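Local coordinates for protein glutathione S-transferase omega-like 2 (Saccharomyces cerevisiae, PDB 5LKB) that acts as a homodimeric, glutathione-dependent thiol transferase that reduces dehydroascorbate and dimethylarsinic acid and reacts with glutathionyl-(hydro)quinones, at residues N325-Y330 and T337-I342; W48-L53 and V294-P299; I288-T293 and H320-N325. All blocks are in the same frame, centred on the assembly; numbering follows the deposited sequence.

Contact 1: N325-Y330 and T337-I342; sequences NLYWNY and TDFDHI
Tyr327 reaches across to Thr337 and Phe339 with one side of its ring. Its CE1 atom lies 3.8 Å from CE2 of Phe339 and 4.0 Å from CB of Thr337. Thr337 sits at the edge of the tyrosine ring, near its plane. The rings of Tyr327 and Phe339 form an oblique aromatic pair, planes at 37° and centroids 5.9 Å apart. Tyr327 points its ring at the other segment because CG is anti to the backbone N (chi1 177°). Thr337 also packs within its own segment: its CG2 lies 3.6 Å above one face of the Phe339 ring, toward the rim. The Thr337 hydroxyl is held by hydrogen bonds with Phe333 O and Tyr291 OH. This is the all-helical C-terminal domain of the GST fold, where the end of helix 317-329 packs on the start of helix 339-349, with the short helix 331-334 between them in sequence. Cutting Tyr327 back to an alanine is likely to leave CE2 of Phe339 and the CB and CG2 of Thr337 without their aromatic neighbour and to open a gap between the segments. Further out, the Trp328 ring has CD2 of Tyr327 over its centre, 3.4 Å above the plane. Asp338 is the N-cap of helix 339-349. Its OD1 accepts from His341 N at 2.9 Å, from above the carboxylate plane.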
loop_
_atom_site.group_PDB
_atom_site.type_symbol
_atom_site.label_atom_id
_atom_site.label_comp_id
_atom_site.label_asym_id
_atom_site.label_seq_id
_atom_site.Cartn_x
_atom_site.Cartn_y
_atom_site.Cartn_z
ATOM N N ASN A 325 15.324 17.106 -2.217
ATOM C CA ASN A 325 16.348 18.137 -2.019
ATOM C C ASN A 325 16.742 18.213 -0.544
ATOM O O ASN A 325 17.934 18.269 -0.204
ATOM C CB ASN A 325 15.852 19.505 -2.503
ATOM C CG ASN A 325 16.896 20.610 -2.305
ATOM O OD1 ASN A 325 18.045 20.441 -2.687
ATOM N ND2 ASN A 325 16.481 21.708 -1.738
ATOM N N LEU A 326 15.751 18.196 0.363
ATOM C CA LEU A 326 16.051 18.254 1.795
ATOM C C LEU A 326 16.817 17.021 2.242
ATOM O O LEU A 326 17.837 17.117 2.940
ATOM C CB LEU A 326 14.786 18.469 2.613
ATOM C CG LEU A 326 14.058 19.774 2.375
ATOM C CD1 LEU A 326 12.781 19.818 3.139
ATOM C CD2 LEU A 326 14.930 20.987 2.750
ATOM N N TYR A 327 16.333 15.842 1.858
ATOM C CA TYR A 327 16.977 14.632 2.337
ATOM C C TYR A 327 18.409 14.534 1.843
ATOM O O TYR A 327 19.308 14.259 2.629
ATOM C CB TYR A 327 16.165 13.414 1.828
ATOM C CG TYR A 327 16.830 12.083 2.221
ATOM C CD1 TYR A 327 16.530 11.478 3.430
ATOM C CD2 TYR A 327 17.785 11.471 1.403
ATOM C CE1 TYR A 327 17.138 10.345 3.839
ATOM C CE2 TYR A 327 18.370 10.323 1.801
ATOM C CZ TYR A 327 18.079 9.775 3.022
ATOM O OH TYR A 327 18.638 8.604 3.407
ATOM N N TRP A 328 18.636 14.691 0.535
ATOM C CA TRP A 328 19.967 14.401 -0.006
ATOM C C TRP A 328 20.957 15.511 0.219
ATOM O O TRP A 328 22.162 15.247 0.284
ATOM C CB TRP A 328 19.905 14.063 -1.486
ATOM C CG TRP A 328 19.161 12.764 -1.767
ATOM C CD1 TRP A 328 17.908 12.648 -2.262
ATOM C CD2 TRP A 328 19.646 11.426 -1.576
ATOM N NE1 TRP A 328 17.548 11.307 -2.389
ATOM C CE2 TRP A 328 18.595 10.533 -1.965
ATOM C CE3 TRP A 328 20.851 10.888 -1.080
ATOM C CZ2 TRP A 328 18.764 9.147 -1.930
ATOM C CZ3 TRP A 328 21.004 9.513 -1.024
ATOM C CH2 TRP A 328 19.964 8.663 -1.452
ATOM N N ASN A 329 20.471 16.742 0.296
ATOM C CA ASN A 329 21.361 17.887 0.232
ATOM C C ASN A 329 21.562 18.561 1.576
ATOM O O ASN A 329 22.421 19.459 1.681
ATOM C CB ASN A 329 20.933 18.909 -0.831
ATOM C CG ASN A 329 21.122 18.366 -2.222
ATOM O OD1 ASN A 329 22.131 17.684 -2.463
ATOM N ND2 ASN A 329 20.178 18.617 -3.115
ATOM N N TYR A 330 20.851 18.146 2.626
ATOM C CA TYR A 330 21.006 18.706 3.974
ATOM C C TYR A 330 21.269 17.578 4.965
ATOM O O TYR A 330 20.375 16.772 5.239
ATOM C CB TYR A 330 19.757 19.467 4.377
ATOM C CG TYR A 330 19.504 20.693 3.572
ATOM C CD1 TYR A 330 19.076 20.666 2.276
ATOM C CD2 TYR A 330 19.714 21.952 4.156
ATOM C CE1 TYR A 330 18.859 21.824 1.545
ATOM C CE2 TYR A 330 19.483 23.103 3.435
ATOM C CZ TYR A 330 19.076 23.055 2.157
ATOM O OH TYR A 330 18.862 24.226 1.438
ATOM N N THR A 337 17.270 10.664 9.595
ATOM C CA THR A 337 16.190 9.877 8.981
ATOM C C THR A 337 16.632 8.426 8.981
ATOM O O THR A 337 17.601 8.072 8.292
ATOM C CB THR A 337 15.888 10.381 7.588
ATOM O OG1 THR A 337 15.517 11.761 7.651
ATOM C CG2 THR A 337 14.715 9.596 6.941
ATOM N N ASP A 338 15.947 7.585 9.760
ATOM C CA ASP A 338 16.285 6.173 9.926
ATOM C C ASP A 338 15.070 5.382 9.429
ATOM O O ASP A 338 14.074 5.218 10.140
ATOM C CB ASP A 338 16.684 5.841 11.369
ATOM C CG ASP A 338 17.191 4.416 11.505
ATOM O OD1 ASP A 338 16.578 3.442 10.949
ATOM O OD2 ASP A 338 18.227 4.259 12.195
ATOM N N PHE A 339 15.172 4.882 8.193
ATOM C CA PHE A 339 14.057 4.158 7.618
ATOM C C PHE A 339 13.821 2.791 8.254
ATOM O O PHE A 339 12.691 2.296 8.176
ATOM C CB PHE A 339 14.252 4.000 6.107
ATOM C CG PHE A 339 14.157 5.320 5.331
ATOM C CD1 PHE A 339 12.945 6.014 5.276
ATOM C CD2 PHE A 339 15.259 5.870 4.707
ATOM C CE1 PHE A 339 12.844 7.194 4.590
ATOM C CE2 PHE A 339 15.170 7.069 4.008
ATOM C CZ PHE A 339 13.989 7.746 3.939
ATOM N N ASP A 340 14.812 2.146 8.875
ATOM C CA ASP A 340 14.534 0.916 9.581
ATOM C C ASP A 340 13.677 1.186 10.796
ATOM O O ASP A 340 12.686 0.494 11.000
ATOM C CB ASP A 340 15.807 0.179 9.967
ATOM C CG ASP A 340 16.605 -0.308 8.754
ATOM O OD1 ASP A 340 16.030 -0.679 7.742
ATOM O OD2 ASP A 340 17.834 -0.281 8.793
ATOM N N HIS A 341 14.032 2.185 11.578
ATOM C CA HIS A 341 13.205 2.512 12.735
ATOM C C HIS A 341 11.799 2.921 12.306
ATOM O O HIS A 341 10.815 2.527 12.939
ATOM C CB HIS A 341 13.825 3.647 13.556
ATOM C CG HIS A 341 14.904 3.198 14.496
ATOM N ND1 HIS A 341 14.855 3.427 15.860
ATOM C CD2 HIS A 341 16.037 2.501 14.261
ATOM C CE1 HIS A 341 15.902 2.858 16.421
ATOM N NE2 HIS A 341 16.646 2.307 15.478
ATOM N N ILE A 342 11.699 3.741 11.257
ATOM C CA ILE A 342 10.408 4.183 10.747
ATOM C C ILE A 342 9.526 2.984 10.375
ATOM O O ILE A 342 8.402 2.835 10.844
ATOM C CB ILE A 342 10.595 5.142 9.572
ATOM C CG1 ILE A 342 11.143 6.497 10.060
ATOM C CG2 ILE A 342 9.336 5.335 8.764
ATOM C CD1 ILE A 342 11.688 7.363 8.974
#

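Contact 2: W48-L53 and V294-P299; sequences WAHRTL and VIRFDP
The His50 imidazole and the Arg296 guanidinium meet edge to edge, with their planes turned 70° apart. Arg296 NH1 lies in the imidazole plane, and His50 ND1 lies in the guanidinium plane. Beside them CG2 of Ile295 approaches CE1 of His50 obliquely, at 4.4 Å. A second flat pair lies within segment 48-53, where CE3 of Trp48 stands 3.7 Å over the centre of the Arg51 guanidinium. The link between the helices is the hydrogen bond from Arg296 NH1 to His50 ND1, 2.9 Å long with an angle of 156° at the hydrogen. ND1 therefore acts as acceptor. The histidine ring comes within range because its CG is anti to the backbone N (chi1 -167°). Arg296 answers with a chain extended from CG to NE. Each group has further partners. His50 NE2 is hydrogen-bonded with Thr336 OG1. Arg296 NH1 also donates to Thr292 O, one turn earlier on its own helix, and NE donates to Ala45 O. These bonds fix the rotation of both flat groups in a buried setting. Within helix 47-58, Thr52 OG1 bonds to Ala49 O at 2.8 Å, on a carbonyl lone pair. The Arg296 side chain lies about 6 Å from that of the nucleophile Cys46. The arrangement belongs to the domain interface of the GST fold, where the first helix of the thioredoxin-like domain packs on the central helix of the C-terminal domain, here right beside the active site.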
loop_
_atom_site.group_PDB
_atom_site.type_symbol
_atom_site.label_atom_id
_atom_site.label_comp_id
_atom_site.label_asym_id
_atom_site.label_seq_id
_atom_site.Cartn_x
_atom_site.Cartn_y
_atom_site.Cartn_z
ATOM N N TRP A 48 7.209 13.513 15.133
ATOM C CA TRP A 48 7.183 14.636 16.070
ATOM C C TRP A 48 8.569 14.802 16.677
ATOM O O TRP A 48 9.149 15.910 16.677
ATOM C CB TRP A 48 6.074 14.350 17.113
ATOM C CG TRP A 48 4.751 13.895 16.557
ATOM C CD1 TRP A 48 4.287 12.616 16.540
ATOM C CD2 TRP A 48 3.788 14.667 15.812
ATOM N NE1 TRP A 48 3.110 12.535 15.855
ATOM C CE2 TRP A 48 2.758 13.787 15.424
ATOM C CE3 TRP A 48 3.666 16.018 15.484
ATOM C CZ2 TRP A 48 1.644 14.216 14.729
ATOM C CZ3 TRP A 48 2.565 16.447 14.817
ATOM C CH2 TRP A 48 1.550 15.534 14.432
ATOM N N ALA A 49 9.115 13.701 17.208
ATOM C CA ALA A 49 10.478 13.731 17.741
ATOM C C ALA A 49 11.489 14.059 16.656
ATOM O O ALA A 49 12.496 14.730 16.898
ATOM C CB ALA A 49 10.789 12.390 18.400
ATOM N N HIS A 50 11.246 13.596 15.422
ATOM C CA HIS A 50 12.162 13.869 14.341
ATOM C C HIS A 50 12.330 15.382 14.152
ATOM O O HIS A 50 13.384 15.840 13.814
ATOM C CB HIS A 50 11.692 13.126 13.069
ATOM C CG HIS A 50 12.697 13.066 11.958
ATOM N ND1 HIS A 50 12.421 12.412 10.754
ATOM C CD2 HIS A 50 13.978 13.486 11.887
ATOM C CE1 HIS A 50 13.497 12.471 9.996
ATOM N NE2 HIS A 50 14.460 13.106 10.664
ATOM N N ARG A 51 11.267 16.167 14.343
ATOM C CA ARG A 51 11.368 17.613 14.206
ATOM C C ARG A 51 12.467 18.134 15.078
ATOM O O ARG A 51 13.211 19.004 14.651
ATOM C CB ARG A 51 10.076 18.293 14.651
ATOM C CG ARG A 51 8.769 17.921 13.896
ATOM C CD ARG A 51 7.622 18.457 14.712
ATOM N NE ARG A 51 6.402 18.590 13.930
ATOM C CZ ARG A 51 5.314 19.193 14.371
ATOM N NH1 ARG A 51 5.333 19.750 15.592
ATOM N NH2 ARG A 51 4.254 19.273 13.596
ATOM N N THR A 52 12.562 17.595 16.280
ATOM C CA THR A 52 13.519 18.123 17.248
ATOM C C THR A 52 14.941 17.715 16.910
ATOM O O THR A 52 15.872 18.476 17.197
ATOM C CB THR A 52 13.131 17.726 18.677
ATOM O OG1 THR A 52 13.346 16.358 18.967
ATOM C CG2 THR A 52 11.696 18.043 18.986
ATOM N N LEU A 53 15.152 16.515 16.334
ATOM C CA LEU A 53 16.483 16.104 15.922
ATOM C C LEU A 53 16.992 16.983 14.791
ATOM O O LEU A 53 18.152 17.413 14.812
ATOM C CB LEU A 53 16.482 14.669 15.478
ATOM C CG LEU A 53 16.245 13.624 16.515
ATOM C CD1 LEU A 53 16.255 12.221 15.848
ATOM C CD2 LEU A 53 17.270 13.637 17.640
ATOM N N VAL A 294 6.245 13.860 5.240
ATOM C CA VAL A 294 6.444 13.520 3.831
ATOM C C VAL A 294 7.499 12.426 3.670
ATOM O O VAL A 294 7.303 11.504 2.874
ATOM C CB VAL A 294 6.764 14.755 2.961
ATOM C CG1 VAL A 294 7.007 14.363 1.471
ATOM C CG2 VAL A 294 5.610 15.751 2.974
ATOM N N ILE A 295 8.585 12.442 4.460
ATOM C CA ILE A 295 9.633 11.421 4.345
ATOM C C ILE A 295 9.152 10.029 4.754
ATOM O O ILE A 295 9.713 9.021 4.304
ATOM C CB ILE A 295 10.906 11.859 5.123
ATOM C CG1 ILE A 295 12.140 11.159 4.550
ATOM C CG2 ILE A 295 10.779 11.623 6.592
ATOM C CD1 ILE A 295 12.537 11.558 3.153
ATOM N N ARG A 296 8.118 9.962 5.587
ATOM C CA ARG A 296 7.496 8.723 6.053
ATOM C C ARG A 296 6.337 8.281 5.159
ATOM O O ARG A 296 5.787 7.173 5.340
ATOM C CB ARG A 296 7.024 8.906 7.513
ATOM C CG ARG A 296 8.142 8.956 8.498
ATOM C CD ARG A 296 7.629 9.383 9.890
ATOM N NE ARG A 296 8.749 9.298 10.865
ATOM C CZ ARG A 296 9.823 10.109 10.874
ATOM N NH1 ARG A 296 9.887 11.127 10.081
ATOM N NH2 ARG A 296 10.814 9.816 11.677
ATOM N N PHE A 297 5.954 9.124 4.214
ATOM C CA PHE A 297 4.674 8.895 3.528
ATOM C C PHE A 297 4.738 7.673 2.634
ATOM O O PHE A 297 3.903 6.748 2.776
ATOM C CB PHE A 297 4.269 10.149 2.737
ATOM C CG PHE A 297 2.813 10.198 2.367
ATOM C CD1 PHE A 297 2.357 9.620 1.192
ATOM C CD2 PHE A 297 1.920 10.855 3.167
ATOM C CE1 PHE A 297 1.015 9.656 0.878
ATOM C CE2 PHE A 297 0.554 10.879 2.833
ATOM C CZ PHE A 297 0.104 10.311 1.709
ATOM N N ASP A 298 5.738 7.617 1.733
ATOM C CA ASP A 298 5.826 6.443 0.868
ATOM C C ASP A 298 6.310 5.212 1.613
ATOM O O ASP A 298 5.780 4.116 1.353
ATOM C CB ASP A 298 6.671 6.727 -0.385
ATOM C CG ASP A 298 6.036 7.745 -1.308
ATOM O OD1 ASP A 298 4.888 8.157 -1.038
ATOM O OD2 ASP A 298 6.650 8.103 -2.342
ATOM N N PRO A 299 7.286 5.297 2.512
ATOM C CA PRO A 299 7.735 4.086 3.222
ATOM C C PRO A 299 6.705 3.440 4.129
ATOM O O PRO A 299 6.784 2.223 4.358
ATOM C CB PRO A 299 8.958 4.597 4.013
ATOM C CG PRO A 299 9.492 5.677 3.196
ATOM C CD PRO A 299 8.265 6.390 2.654
#

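Contact 3: I288-T293 and H320-N325; sequences IRLYTT and HLWVRN
His320 O is gripped by two donors of Arg324, on the helix whose Trp322 and Val323 pack against Leu290 and Tyr291. Arg324 NE reaches His320 O at 3.0 Å from above the carbonyl plane, and the backbone N of Arg324 comes from the opposite face. The arginine also lies flat on its neighbour, with NE 3.3 Å over the centre of the imidazole of His320. Across the contact the work is apolar. Trp322 sends the far corner of its indole into the helix 288-293. Its CH2 atom touches CD2 of Leu290 at 3.5 Å, while the backbone N of Tyr291 lies at the edge of the indole, near its plane. Trp322 NE1 is hydrogen-bonded to Asp287 OD1, which pins the indole's rotation. Val323 adds its CG2 methyl, 3.7 Å from CD2 of Tyr291. With chi1 at 77°, CG2 stands anti to the backbone N, and this turns it toward the Tyr291 ring. The tyrosine and valine side chains cross at about a right angle. Tyr291 OH is hydrogen-bonded with Thr337 OG1, and its ring meets Phe333 edge-to-face. The two segment axes cross at -99°, with a closest approach of 10.6 Å, inside the helical C-terminal domain. The indole of Trp322 spans much of that distance. All four touching residues are buried. The joint between the helices is thus hydrophobic, and the polar ends of its two large rings are satisfied by partners beyond the two segments.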
loop_
_atom_site.group_PDB
_atom_site.type_symbol
_atom_site.label_atom_id
_atom_site.label_comp_id
_atom_site.label_asym_id
_atom_site.label_seq_id
_atom_site.Cartn_x
_atom_site.Cartn_y
_atom_site.Cartn_z
ATOM N N ILE A 288 10.608 21.858 8.020
ATOM C CA ILE A 288 10.958 20.801 8.956
ATOM C C ILE A 288 9.722 20.016 9.341
ATOM O O ILE A 288 9.706 18.779 9.303
ATOM C CB ILE A 288 11.713 21.389 10.166
ATOM C CG1 ILE A 288 13.058 21.954 9.691
ATOM C CG2 ILE A 288 11.884 20.326 11.264
ATOM C CD1 ILE A 288 13.813 22.736 10.733
ATOM N N ARG A 289 8.662 20.717 9.711
ATOM C CA ARG A 289 7.459 20.076 10.187
ATOM C C ARG A 289 6.800 19.280 9.070
ATOM O O ARG A 289 6.342 18.165 9.325
ATOM C CB ARG A 289 6.496 21.103 10.791
ATOM C CG ARG A 289 6.980 21.664 12.172
ATOM C CD ARG A 289 6.122 22.934 12.523
ATOM N NE ARG A 289 4.708 22.631 12.469
ATOM C CZ ARG A 289 3.801 22.840 13.389
ATOM N NH1 ARG A 289 4.116 23.412 14.554
ATOM N NH2 ARG A 289 2.533 22.511 13.129
ATOM N N LEU A 290 6.780 19.804 7.850
ATOM C CA LEU A 290 6.182 19.040 6.742
ATOM C C LEU A 290 7.048 17.836 6.424
ATOM O O LEU A 290 6.513 16.749 6.120
ATOM C CB LEU A 290 6.032 19.910 5.502
ATOM C CG LEU A 290 5.451 19.228 4.247
ATOM C CD1 LEU A 290 4.078 18.735 4.549
ATOM C CD2 LEU A 290 5.425 20.171 3.092
ATOM N N TYR A 291 8.363 18.006 6.427
ATOM C CA TYR A 291 9.290 16.937 6.019
ATOM C C TYR A 291 9.085 15.651 6.822
ATOM O O TYR A 291 9.161 14.534 6.265
ATOM C CB TYR A 291 10.740 17.397 6.247
ATOM C CG TYR A 291 11.810 16.333 6.002
ATOM C CD1 TYR A 291 12.207 15.541 7.022
ATOM C CD2 TYR A 291 12.375 16.126 4.763
ATOM C CE1 TYR A 291 13.149 14.564 6.872
ATOM C CE2 TYR A 291 13.352 15.141 4.577
ATOM C CZ TYR A 291 13.753 14.390 5.626
ATOM O OH TYR A 291 14.706 13.401 5.479
ATOM N N THR A 292 8.919 15.743 8.125
ATOM C CA THR A 292 8.917 14.529 8.929
ATOM C C THR A 292 7.735 13.630 8.543
ATOM O O THR A 292 7.832 12.408 8.649
ATOM C CB THR A 292 9.002 14.815 10.410
ATOM O OG1 THR A 292 7.847 15.578 10.763
ATOM C CG2 THR A 292 10.294 15.602 10.782
ATOM N N THR A 293 6.643 14.220 8.059
ATOM C CA THR A 293 5.538 13.432 7.526
ATOM C C THR A 293 5.859 12.942 6.128
ATOM O O THR A 293 5.620 11.764 5.782
ATOM C CB THR A 293 4.240 14.230 7.531
ATOM O OG1 THR A 293 3.921 14.581 8.887
ATOM C CG2 THR A 293 3.092 13.413 6.939
ATOM N N HIS A 320 7.765 15.901 -4.231
ATOM C CA HIS A 320 8.811 14.912 -4.359
ATOM C C HIS A 320 10.191 15.564 -4.597
ATOM O O HIS A 320 11.209 15.098 -4.071
ATOM C CB HIS A 320 8.442 13.929 -5.488
ATOM C CG HIS A 320 9.335 12.720 -5.576
ATOM N ND1 HIS A 320 9.667 12.159 -6.778
ATOM C CD2 HIS A 320 9.927 11.950 -4.630
ATOM C CE1 HIS A 320 10.408 11.094 -6.584
ATOM N NE2 HIS A 320 10.603 10.942 -5.290
ATOM N N LEU A 321 10.245 16.613 -5.423
ATOM C CA LEU A 321 11.502 17.320 -5.631
ATOM C C LEU A 321 11.967 18.013 -4.353
ATOM O O LEU A 321 13.132 17.865 -3.944
ATOM C CB LEU A 321 11.285 18.315 -6.747
ATOM C CG LEU A 321 12.486 19.216 -7.036
ATOM C CD1 LEU A 321 13.621 18.452 -7.546
ATOM C CD2 LEU A 321 12.021 20.276 -8.054
ATOM N N TRP A 322 11.023 18.659 -3.652
ATOM C CA TRP A 322 11.326 19.360 -2.422
ATOM C C TRP A 322 11.859 18.413 -1.338
ATOM O O TRP A 322 12.822 18.739 -0.635
ATOM C CB TRP A 322 10.057 20.110 -2.009
ATOM C CG TRP A 322 10.026 20.620 -0.599
ATOM C CD1 TRP A 322 10.453 21.851 -0.149
ATOM C CD2 TRP A 322 9.540 19.935 0.552
ATOM N NE1 TRP A 322 10.261 21.930 1.188
ATOM C CE2 TRP A 322 9.698 20.776 1.653
ATOM C CE3 TRP A 322 8.991 18.657 0.757
ATOM C CZ2 TRP A 322 9.316 20.404 2.942
ATOM C CZ3 TRP A 322 8.606 18.285 1.996
ATOM C CH2 TRP A 322 8.782 19.139 3.095
ATOM N N VAL A 323 11.250 17.224 -1.167
ATOM C CA VAL A 323 11.654 16.378 -0.057
ATOM C C VAL A 323 12.985 15.705 -0.377
ATOM O O VAL A 323 13.791 15.465 0.528
ATOM C CB VAL A 323 10.525 15.375 0.308
ATOM C CG1 VAL A 323 10.454 14.188 -0.685
ATOM C CG2 VAL A 323 10.755 14.782 1.662
ATOM N N ARG A 324 13.210 15.371 -1.654
ATOM C CA ARG A 324 14.488 14.806 -2.052
ATOM C C ARG A 324 15.602 15.832 -1.907
ATOM O O ARG A 324 16.702 15.469 -1.473
ATOM C CB ARG A 324 14.441 14.284 -3.496
ATOM C CG ARG A 324 13.675 12.979 -3.559
ATOM C CD ARG A 324 13.631 12.481 -4.991
ATOM N NE ARG A 324 12.903 13.379 -5.876
ATOM C CZ ARG A 324 12.995 13.328 -7.205
ATOM N NH1 ARG A 324 13.797 12.457 -7.770
ATOM N NH2 ARG A 324 12.295 14.178 -7.951
ATOM N N ASN A 325 15.324 17.106 -2.217
ATOM C CA ASN A 325 16.348 18.137 -2.019
ATOM C C ASN A 325 16.742 18.213 -0.544
ATOM O O ASN A 325 17.934 18.269 -0.204
ATOM C CB ASN A 325 15.852 19.505 -2.503
ATOM C CG ASN A 325 16.896 20.610 -2.305
ATOM O OD1 ASN A 325 18.045 20.441 -2.687
ATOM N ND2 ASN A 325 16.481 21.708 -1.738
#

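How the contacts relate
From the N terminus, helix 47-58 comes first. Contact 2 closes the longest loop, joining it to helix 285-304 across 240 intervening residues, and so ties the thioredoxin-like domain to the helical domain. Segment 288-293 of contact 3 lies inside that loop, but its partner 320-325 lies beyond it, so contacts 2 and 3 cross. Contact 3 then links helix 285-304 to helix 317-329. Contact 1 follows both in series and closes a short loop from helix 317-329 to helix 339-349. Contacts 1 and 3 share Asn325. Thr337 of contact 1 lies against His50 of contact 2 and reaches Tyr291 of contact 3, drawing all three together.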